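Local coordinates for protein Alpha/beta hydrolase (Pseudomonas aeruginosa PAO1, PDB 4R1D) that probably hydrolyses lipids as a calcium-binding lipase effector of the H2 type VI secretion system, kept in check by the inhibitor Tli4, at residues P48-I57 with M248-G258; M148-V159 with L194-V204. All coordinates share one frame; numbering follows the deposited sequence.

Interaction 1: residues P48-I57 with M248-G258; sequences PLPVIFIPGI and MKVILVTHSMG
Two neighbouring parallel strands of the alpha/beta-hydrolase sheet meet here: Pro-50 to Ile-54 runs beside Val-250 to His-255, which leads into what is probably the nucleophile elbow, Thr-254-His-255-Ser-256-Met-257-Gly-258, a G-x-S-x-G-like sequence with threonine first. Five backbone hydrogen bonds lace them, from Ile-251 N to Pro-50 O (3.0 Å) up to His-255 N to Ile-54 O (2.8 Å). Pro-50 has no N-H to give and sets its CD against Lys-249 O, but its carbonyl still accepts the bond from Ile-251 N. On one face Val-51 CG1 packs against Val-253 CG2 at 3.6 Å, both beta-branched, as suits extended chain. Phe-53, CG anti to the backbone N (chi1 -176°), brings CD1 to 4.0 Å from Val-253 CG1. On the other face Leu-252 puts CD2 on Ile-52 CB (3.8 Å) and CD1 on Ile-54 CD1. A type II' turn bends the chain at Ser-256, and Gly-56, without a side chain, brings its CA to 3.7 Å from Ser-256 CB. Ser-256 OG is hydrogen-bonded to His-535 NE2, as a nucleophile and its histidine would be. Helix 141-155 covers Phe-53, helix 542-556 Ile-251 and helix 215-238 Pro-50 and Met-248; strands 201-206 and 274-280 flank the pair.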
loop_
_atom_site.group_PDB
_atom_site.type_symbol
_atom_site.label_atom_id
_atom_site.label_comp_id
_atom_site.label_asym_id
_atom_site.label_seq_id
_atom_site.Cartn_x
_atom_site.Cartn_y
_atom_site.Cartn_z
ATOM N N PRO A 48 26.651 8.837 16.629
ATOM C CA PRO A 48 25.419 8.889 15.838
ATOM C C PRO A 48 24.289 8.141 16.515
ATOM O O PRO A 48 24.515 7.094 17.123
ATOM C CB PRO A 48 25.814 8.200 14.527
ATOM C CG PRO A 48 26.979 7.343 14.889
ATOM C CD PRO A 48 27.717 8.085 15.949
ATOM N N LEU A 49 23.079 8.690 16.412
ATOM C CA LEU A 49 21.892 8.074 16.985
ATOM C C LEU A 49 20.787 8.194 15.941
ATOM O O LEU A 49 20.086 9.205 15.886
ATOM C CB LEU A 49 21.488 8.795 18.282
ATOM C CG LEU A 49 20.420 8.133 19.153
ATOM C CD1 LEU A 49 20.719 6.668 19.285
ATOM C CD2 LEU A 49 20.331 8.784 20.543
ATOM N N PRO A 50 20.640 7.175 15.081
ATOM C CA PRO A 50 19.664 7.324 13.999
ATOM C C PRO A 50 18.222 7.340 14.490
ATOM O O PRO A 50 17.854 6.556 15.352
ATOM C CB PRO A 50 19.909 6.081 13.121
ATOM C CG PRO A 50 21.291 5.654 13.441
ATOM C CD PRO A 50 21.441 5.951 14.928
ATOM N N VAL A 51 17.434 8.244 13.921
ATOM C CA VAL A 51 15.996 8.285 14.133
ATOM C C VAL A 51 15.345 7.712 12.878
ATOM O O VAL A 51 15.510 8.265 11.802
ATOM C CB VAL A 51 15.523 9.721 14.376
ATOM C CG1 VAL A 51 14.001 9.789 14.459
ATOM C CG2 VAL A 51 16.161 10.260 15.672
ATOM N N ILE A 52 14.608 6.610 13.023
ATOM C CA ILE A 52 13.995 5.942 11.883
ATOM C C ILE A 52 12.518 6.303 11.832
ATOM O O ILE A 52 11.759 5.949 12.732
ATOM C CB ILE A 52 14.086 4.403 12.011
ATOM C CG1 ILE A 52 15.498 3.964 12.418
ATOM C CG2 ILE A 52 13.645 3.729 10.695
ATOM C CD1 ILE A 52 16.592 4.348 11.429
ATOM N N PHE A 53 12.112 7.010 10.786
ATOM C CA PHE A 53 10.723 7.415 10.671
ATOM C C PHE A 53 9.984 6.362 9.873
ATOM O O PHE A 53 10.421 5.981 8.783
ATOM C CB PHE A 53 10.619 8.779 9.986
ATOM C CG PHE A 53 9.225 9.299 9.917
ATOM C CD1 PHE A 53 8.669 9.952 11.000
ATOM C CD2 PHE A 53 8.459 9.112 8.778
ATOM C CE1 PHE A 53 7.383 10.434 10.946
ATOM C CE2 PHE A 53 7.160 9.598 8.720
ATOM C CZ PHE A 53 6.626 10.253 9.818
ATOM N N ILE A 54 8.886 5.868 10.435
ATOM C CA ILE A 54 8.088 4.859 9.786
ATOM C C ILE A 54 6.716 5.459 9.509
ATOM O O ILE A 54 5.987 5.807 10.442
ATOM C CB ILE A 54 7.948 3.597 10.660
ATOM C CG1 ILE A 54 9.328 3.121 11.142
ATOM C CG2 ILE A 54 7.171 2.500 9.902
ATOM C CD1 ILE A 54 9.301 1.866 12.028
ATOM N N PRO A 55 6.361 5.575 8.226
ATOM C CA PRO A 55 5.116 6.211 7.791
ATOM C C PRO A 55 3.916 5.298 8.022
ATOM O O PRO A 55 4.069 4.175 8.489
ATOM C CB PRO A 55 5.330 6.408 6.291
ATOM C CG PRO A 55 6.229 5.255 5.905
ATOM C CD PRO A 55 7.152 5.057 7.086
ATOM N N GLY A 56 2.730 5.788 7.683
ATOM C CA GLY A 56 1.519 5.048 7.963
ATOM C C GLY A 56 0.699 4.660 6.756
ATOM O O GLY A 56 1.221 4.313 5.691
ATOM N N ILE A 57 -0.613 4.715 6.957
ATOM C CA ILE A 57 -1.602 4.235 6.004
ATOM C C ILE A 57 -1.357 4.770 4.585
ATOM O O ILE A 57 -1.370 5.973 4.380
ATOM C CB ILE A 57 -3.019 4.636 6.490
ATOM C CG1 ILE A 57 -3.431 3.791 7.705
ATOM C CG2 ILE A 57 -4.044 4.515 5.366
ATOM C CD1 ILE A 57 -4.670 4.337 8.439
ATOM N N MET A 248 25.533 0.200 18.476
ATOM C CA MET A 248 24.648 1.273 18.020
ATOM C C MET A 248 23.174 0.954 18.323
ATOM O O MET A 248 22.762 -0.210 18.309
ATOM C CB MET A 248 24.852 1.576 16.533
ATOM C CG MET A 248 26.065 2.473 16.260
ATOM S SD MET A 248 26.215 2.950 14.531
ATOM C CE MET A 248 24.862 4.124 14.379
ATOM N N LYS A 249 22.401 1.993 18.627
ATOM C CA LYS A 249 20.954 1.861 18.834
ATOM C C LYS A 249 20.222 2.884 17.964
ATOM O O LYS A 249 20.806 3.871 17.540
ATOM C CB LYS A 249 20.591 2.111 20.302
ATOM C CG LYS A 249 21.184 1.113 21.305
ATOM C CD LYS A 249 20.527 -0.242 21.206
ATOM C CE LYS A 249 21.070 -1.215 22.253
ATOM N NZ LYS A 249 20.453 -1.003 23.587
ATOM N N VAL A 250 18.939 2.664 17.709
ATOM C CA VAL A 250 18.155 3.641 16.949
ATOM C C VAL A 250 16.856 3.943 17.698
ATOM O O VAL A 250 16.455 3.200 18.589
ATOM C CB VAL A 250 17.789 3.127 15.534
ATOM C CG1 VAL A 250 19.045 2.744 14.749
ATOM C CG2 VAL A 250 16.844 1.938 15.639
ATOM N N ILE A 251 16.199 5.034 17.338
ATOM C CA ILE A 251 14.902 5.377 17.924
ATOM C C ILE A 251 13.875 5.382 16.808
ATOM O O ILE A 251 14.093 6.007 15.778
ATOM C CB ILE A 251 14.945 6.767 18.570
ATOM C CG1 ILE A 251 15.968 6.784 19.705
ATOM C CG2 ILE A 251 13.558 7.180 19.075
ATOM C CD1 ILE A 251 16.322 8.185 20.177
ATOM N N LEU A 252 12.763 4.681 16.998
ATOM C CA LEU A 252 11.700 4.664 15.988
ATOM C C LEU A 252 10.721 5.808 16.237
ATOM O O LEU A 252 10.377 6.093 17.384
ATOM C CB LEU A 252 10.923 3.335 16.029
ATOM C CG LEU A 252 11.727 2.046 15.869
ATOM C CD1 LEU A 252 10.811 0.830 15.771
ATOM C CD2 LEU A 252 12.622 2.129 14.629
ATOM N N VAL A 253 10.289 6.467 15.168
ATOM C CA VAL A 253 9.217 7.464 15.250
ATOM C C VAL A 253 8.219 7.055 14.181
ATOM O O VAL A 253 8.559 6.985 12.990
ATOM C CB VAL A 253 9.743 8.894 15.006
ATOM C CG1 VAL A 253 8.596 9.880 14.979
ATOM C CG2 VAL A 253 10.777 9.272 16.081
ATOM N N THR A 254 7.002 6.721 14.600
ATOM C CA THR A 254 6.045 6.128 13.679
ATOM C C THR A 254 4.802 6.977 13.495
ATOM O O THR A 254 4.382 7.702 14.398
ATOM C CB THR A 254 5.601 4.719 14.146
ATOM O OG1 THR A 254 4.655 4.836 15.212
ATOM C CG2 THR A 254 6.804 3.911 14.628
ATOM N N HIS A 255 4.207 6.861 12.315
ATOM C CA HIS A 255 2.898 7.460 12.053
ATOM C C HIS A 255 1.872 6.372 11.757
ATOM O O HIS A 255 2.121 5.464 10.959
ATOM C CB HIS A 255 2.999 8.409 10.862
ATOM C CG HIS A 255 1.724 9.115 10.520
ATOM N ND1 HIS A 255 1.111 10.018 11.367
ATOM C CD2 HIS A 255 0.953 9.057 9.414
ATOM C CE1 HIS A 255 0.019 10.488 10.787
ATOM N NE2 HIS A 255 -0.093 9.929 9.599
ATOM N N SER A 256 0.723 6.447 12.410
ATOM C CA SER A 256 -0.406 5.620 11.979
ATOM C C SER A 256 -0.042 4.125 11.999
ATOM O O SER A 256 0.535 3.628 12.966
ATOM C CB SER A 256 -0.830 6.069 10.569
ATOM O OG SER A 256 -1.979 5.371 10.098
ATOM N N MET A 257 -0.375 3.395 10.933
ATOM C CA MET A 257 -0.119 1.953 10.905
ATOM C C MET A 257 1.366 1.609 10.978
ATOM O O MET A 257 1.738 0.459 11.229
ATOM C CB MET A 257 -0.749 1.313 9.674
ATOM C CG MET A 257 -2.228 1.040 9.854
ATOM S SD MET A 257 -2.904 0.180 8.429
ATOM C CE MET A 257 -1.436 -0.713 7.865
ATOM N N GLY A 258 2.217 2.603 10.762
ATOM C CA GLY A 258 3.644 2.398 10.943
ATOM C C GLY A 258 3.942 1.944 12.368
ATOM O O GLY A 258 4.977 1.343 12.639
HETATM O O HOH W 1 23.654 4.804 18.122
#

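Interaction 2: residues M148-V159 with L194-V204; sequences MGLMERRLDNIV and LLRASRYQFDV. With CA (calcium ion), chain C.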
loop_
_atom_site.group_PDB
_atom_site.type_symbol
_atom_site.label_atom_id
_atom_site.label_comp_id
_atom_site.label_asym_id
_atom_site.label_seq_id
_atom_site.Cartn_x
_atom_site.Cartn_y
_atom_site.Cartn_z
ATOM N N MET A 148 9.963 15.357 9.320
ATOM C CA MET A 148 11.288 14.784 9.234
ATOM C C MET A 148 12.344 15.894 9.236
ATOM O O MET A 148 13.373 15.777 9.887
ATOM C CB MET A 148 11.417 13.879 8.010
ATOM C CG MET A 148 10.700 12.536 8.219
ATOM S SD MET A 148 11.112 11.336 6.918
ATOM C CE MET A 148 10.358 12.098 5.476
ATOM N N GLY A 149 12.065 16.980 8.528
ATOM C CA GLY A 149 13.015 18.072 8.442
ATOM C C GLY A 149 13.067 18.853 9.741
ATOM O O GLY A 149 14.115 19.376 10.125
ATOM N N LEU A 150 11.931 18.938 10.421
ATOM C CA LEU A 150 11.875 19.637 11.720
ATOM C C LEU A 150 12.700 18.915 12.779
ATOM O O LEU A 150 13.474 19.532 13.520
ATOM C CB LEU A 150 10.425 19.757 12.193
ATOM C CG LEU A 150 10.266 20.357 13.595
ATOM C CD1 LEU A 150 10.774 21.791 13.597
ATOM C CD2 LEU A 150 8.811 20.317 14.039
ATOM N N MET A 151 12.502 17.605 12.886
ATOM C CA MET A 151 13.252 16.817 13.842
ATOM C C MET A 151 14.741 16.912 13.531
ATOM O O MET A 151 15.581 17.000 14.431
ATOM C CB MET A 151 12.784 15.359 13.818
ATOM C CG MET A 151 11.381 15.171 14.349
ATOM S SD MET A 151 10.971 13.423 14.611
ATOM C CE MET A 151 10.974 12.774 12.913
ATOM N N GLU A 152 15.071 16.892 12.248
ATOM C CA GLU A 152 16.478 16.944 11.852
ATOM C C GLU A 152 17.119 18.241 12.349
ATOM O O GLU A 152 18.185 18.219 12.972
ATOM C CB GLU A 152 16.607 16.838 10.330
ATOM C CG GLU A 152 18.042 16.737 9.825
ATOM C CD GLU A 152 18.574 15.314 9.818
ATOM O OE1 GLU A 152 17.784 14.361 9.701
ATOM O OE2 GLU A 152 19.797 15.135 9.925
ATOM N N ARG A 153 16.474 19.372 12.077
ATOM C CA ARG A 153 17.057 20.654 12.479
ATOM C C ARG A 153 17.010 20.852 13.986
ATOM O O ARG A 153 17.969 21.350 14.587
ATOM C CB ARG A 153 16.425 21.848 11.750
ATOM C CG ARG A 153 14.988 22.210 12.065
ATOM C CD ARG A 153 14.595 23.476 11.269
ATOM N NE ARG A 153 13.272 23.976 11.623
ATOM C CZ ARG A 153 13.053 25.002 12.440
ATOM N NH1 ARG A 153 14.074 25.663 12.978
ATOM N NH2 ARG A 153 11.810 25.374 12.710
ATOM N N ARG A 154 15.903 20.457 14.601
ATOM C CA ARG A 154 15.799 20.583 16.058
ATOM C C ARG A 154 16.860 19.731 16.753
ATOM O O ARG A 154 17.556 20.202 17.651
ATOM C CB ARG A 154 14.392 20.206 16.544
ATOM C CG ARG A 154 13.297 21.224 16.156
ATOM C CD ARG A 154 13.133 22.307 17.218
ATOM N NE ARG A 154 11.978 23.161 16.954
ATOM C CZ ARG A 154 12.050 24.370 16.408
ATOM N NH1 ARG A 154 13.232 24.884 16.078
ATOM N NH2 ARG A 154 10.940 25.073 16.200
ATOM N N LEU A 155 17.009 18.485 16.330
ATOM C CA LEU A 155 17.939 17.583 17.017
ATOM C C LEU A 155 19.407 17.902 16.719
ATOM O O LEU A 155 20.304 17.500 17.468
ATOM C CB LEU A 155 17.608 16.115 16.722
ATOM C CG LEU A 155 16.237 15.663 17.248
ATOM C CD1 LEU A 155 15.813 14.336 16.619
ATOM C CD2 LEU A 155 16.237 15.559 18.777
ATOM N N ASP A 156 19.638 18.626 15.627
ATOM C CA ASP A 156 20.974 19.074 15.239
ATOM C C ASP A 156 21.323 20.396 15.922
ATOM O O ASP A 156 22.437 20.904 15.785
ATOM C CB ASP A 156 21.062 19.266 13.717
ATOM C CG ASP A 156 21.188 17.956 12.964
ATOM O OD1 ASP A 156 21.368 16.910 13.627
ATOM O OD2 ASP A 156 21.113 17.967 11.702
ATOM N N ASN A 157 20.367 20.953 16.658
ATOM C CA ASN A 157 20.540 22.255 17.282
ATOM C C ASN A 157 19.964 22.321 18.695
ATOM O O ASN A 157 19.061 23.108 18.950
ATOM C CB ASN A 157 19.904 23.335 16.407
ATOM C CG ASN A 157 20.660 23.537 15.101
ATOM O OD1 ASN A 157 21.692 24.214 15.070
ATOM N ND2 ASN A 157 20.165 22.931 14.021
ATOM N N ILE A 158 20.495 21.503 19.602
ATOM C CA ILE A 158 19.984 21.471 20.977
ATOM C C ILE A 158 20.762 22.421 21.875
ATOM O O ILE A 158 20.184 23.281 22.546
ATOM C CB ILE A 158 20.026 20.046 21.580
ATOM C CG1 ILE A 158 19.418 19.040 20.605
ATOM C CG2 ILE A 158 19.288 20.008 22.923
ATOM C CD1 ILE A 158 19.307 17.606 21.150
ATOM N N VAL A 159 22.079 22.258 21.874
ATOM C CA VAL A 159 22.956 23.113 22.652
ATOM C C VAL A 159 24.006 23.689 21.724
ATOM O O VAL A 159 24.611 22.961 20.942
ATOM C CB VAL A 159 23.670 22.330 23.769
ATOM C CG1 VAL A 159 24.742 23.203 24.429
ATOM C CG2 VAL A 159 22.662 21.840 24.796
ATOM N N LEU A 194 18.806 17.611 28.159
ATOM C CA LEU A 194 19.154 18.222 26.880
ATOM C C LEU A 194 20.666 18.266 26.679
ATOM O O LEU A 194 21.167 18.055 25.579
ATOM C CB LEU A 194 18.559 19.626 26.766
ATOM C CG LEU A 194 17.024 19.634 26.743
ATOM C CD1 LEU A 194 16.473 21.024 26.944
ATOM C CD2 LEU A 194 16.511 19.018 25.438
ATOM N N LEU A 195 21.407 18.554 27.737
ATOM C CA LEU A 195 22.854 18.565 27.592
ATOM C C LEU A 195 23.331 17.171 27.211
ATOM O O LEU A 195 24.161 17.000 26.320
ATOM C CB LEU A 195 23.526 19.023 28.891
ATOM C CG LEU A 195 25.054 19.138 28.879
ATOM C CD1 LEU A 195 25.545 20.034 27.743
ATOM C CD2 LEU A 195 25.530 19.681 30.228
ATOM N N ARG A 196 22.783 16.167 27.879
ATOM C CA ARG A 196 23.128 14.797 27.569
ATOM C C ARG A 196 22.766 14.483 26.120
ATOM O O ARG A 196 23.540 13.868 25.398
ATOM C CB ARG A 196 22.397 13.835 28.496
ATOM C CG ARG A 196 22.540 12.385 28.078
ATOM C CD ARG A 196 23.998 11.944 28.101
ATOM N NE ARG A 196 24.268 10.796 28.970
ATOM C CZ ARG A 196 23.482 10.361 29.955
ATOM N NH1 ARG A 196 22.341 10.973 30.249
ATOM N NH2 ARG A 196 23.853 9.304 30.664
ATOM N N ALA A 197 21.575 14.889 25.707
ATOM C CA ALA A 197 21.110 14.534 24.374
ATOM C C ALA A 197 21.977 15.208 23.319
ATOM O O ALA A 197 22.199 14.656 22.242
ATOM C CB ALA A 197 19.645 14.903 24.202
ATOM N N SER A 198 22.482 16.399 23.638
ATOM C CA SER A 198 23.270 17.173 22.679
ATOM C C SER A 198 24.610 16.515 22.363
ATOM O O SER A 198 25.310 16.923 21.444
ATOM C CB SER A 198 23.503 18.599 23.180
ATOM O OG SER A 198 24.485 18.631 24.208
ATOM N N ARG A 199 24.965 15.492 23.127
ATOM C CA ARG A 199 26.204 14.772 22.879
ATOM C C ARG A 199 26.093 13.832 21.690
ATOM O O ARG A 199 27.103 13.323 21.202
ATOM C CB ARG A 199 26.648 14.036 24.140
ATOM C CG ARG A 199 26.891 15.008 25.290
ATOM C CD ARG A 199 27.621 14.362 26.446
ATOM N NE ARG A 199 26.816 14.303 27.665
ATOM C CZ ARG A 199 26.879 15.185 28.660
ATOM N NH1 ARG A 199 27.714 16.216 28.592
ATOM N NH2 ARG A 199 26.101 15.035 29.727
ATOM N N TYR A 200 24.868 13.620 21.212
ATOM C CA TYR A 200 24.625 12.696 20.102
ATOM C C TYR A 200 24.316 13.415 18.796
ATOM O O TYR A 200 23.793 14.522 18.808
ATOM C CB TYR A 200 23.469 11.757 20.435
ATOM C CG TYR A 200 23.747 10.865 21.607
ATOM C CD1 TYR A 200 24.325 9.614 21.435
ATOM C CD2 TYR A 200 23.446 11.281 22.896
ATOM C CE1 TYR A 200 24.586 8.794 22.519
ATOM C CE2 TYR A 200 23.701 10.472 23.978
ATOM C CZ TYR A 200 24.272 9.234 23.786
ATOM O OH TYR A 200 24.520 8.438 24.877
ATOM N N GLN A 201 24.657 12.789 17.671
ATOM C CA GLN A 201 24.278 13.324 16.366
ATOM C C GLN A 201 23.084 12.549 15.821
ATOM O O GLN A 201 23.200 11.370 15.464
ATOM C CB GLN A 201 25.447 13.262 15.376
ATOM C CG GLN A 201 26.647 14.128 15.759
ATOM C CD GLN A 201 27.490 13.520 16.871
ATOM O OE1 GLN A 201 27.405 12.325 17.143
ATOM N NE2 GLN A 201 28.306 14.343 17.519
ATOM N N PHE A 202 21.929 13.203 15.774
ATOM C CA PHE A 202 20.722 12.547 15.302
ATOM C C PHE A 202 20.615 12.779 13.808
ATOM O O PHE A 202 20.897 13.870 13.333
ATOM C CB PHE A 202 19.491 13.124 15.991
ATOM C CG PHE A 202 19.509 12.985 17.488
ATOM C CD1 PHE A 202 18.883 11.910 18.105
ATOM C CD2 PHE A 202 20.155 13.925 18.281
ATOM C CE1 PHE A 202 18.895 11.781 19.485
ATOM C CE2 PHE A 202 20.173 13.797 19.667
ATOM C CZ PHE A 202 19.538 12.731 20.265
ATOM N N ASP A 203 20.220 11.747 13.076
ATOM C CA ASP A 203 19.911 11.857 11.649
ATOM C C ASP A 203 18.603 11.109 11.404
ATOM O O ASP A 203 18.440 9.985 11.883
ATOM C CB ASP A 203 20.983 11.167 10.808
ATOM C CG ASP A 203 22.284 11.951 10.726
ATOM O OD1 ASP A 203 22.268 13.192 10.840
ATOM O OD2 ASP A 203 23.332 11.307 10.507
ATOM N N VAL A 204 17.691 11.713 10.652
ATOM C CA VAL A 204 16.400 11.069 10.382
ATOM C C VAL A 204 16.446 10.287 9.073
ATOM O O VAL A 204 16.710 10.861 8.017
ATOM C CB VAL A 204 15.270 12.103 10.278
ATOM C CG1 VAL A 204 13.929 11.405 10.017
ATOM C CG2 VAL A 204 15.196 12.962 11.568
HETATM CA CA CA C . 21.511 15.412 11.612
HETATM O O HOH W 2 22.222 15.999 15.896
HETATM O O HOH W 3 22.433 17.203 19.309
HETATM O O HOH W 4 22.606 16.058 9.374
HETATM O O HOH W 5 24.040 15.492 12.357
#
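Leu-155 sets its CD2 over the face of the Phe-202 ring, a CH-pi contact 4.3 Å from the ring centroid and 9° off the normal, while its CB rests on Phe-202 CB. The flat ring suits a branched leucine. Ile-158 is the knob between helix 191-197 and the ring: CG2 touches Leu-194 CD2 (3.9 Å), and CD1 reaches the small Ala-197 CB and Phe-202 CE2. Val-159 CG2 sits against Ser-198 CB. At the other end Val-204 fills the hollow between Met-148, Met-151 and Glu-152, CG1 against Met-148 CG and CG2 against Met-151 CB. Between these, helix 148-155 runs nearly antiparallel to strand 201-204, and Glu-152 and Asp-156 join the strand in a calcium site. Glu-152 OE2, both oxygens of Asp-156, Phe-202 O and Asp-203 OD1 bind the calcium ion with two waters; acidic side chains suit this hard cation, and Asp-203 OD2 is hydrogen-bonded to Tyr-234 OH. Glu-152, bent at chi2 (86°), divides its carboxylate: OE2 goes to the metal at 2.4 Å, whereas OE1 accepts a hydrogen bond from Val-204 N (2.8 Å) on its syn side and also pairs with Arg-134. A bridging water joins Asp-156 OD1 and Leu-155 O to Phe-202 N.

From the N terminus, strand 48-54 is laid down first, and its partner in interaction 1 arrives much later, closing a long loop: 190 residues separate 48-57 from 248-258. Within that loop the chain forms helix 141-155 and then helix 191-197 and strand 201-206; only 34 residues separate 148-159 from 194-204, so interaction 2 closes a shorter loop wholly inside the longer one, and the two nest and do not cross. Their meeting ground is the sheet, where strand 48-54 lies between 201-206 and 250-255. Leu-49 N probably bonds to Gln-201 O, and Val-51 N to Asp-203 O, tying the calcium-binding edge strand to its neighbour 48-54, and through it to 250-255, with Leu-49 also packed on the Phe-202 ring.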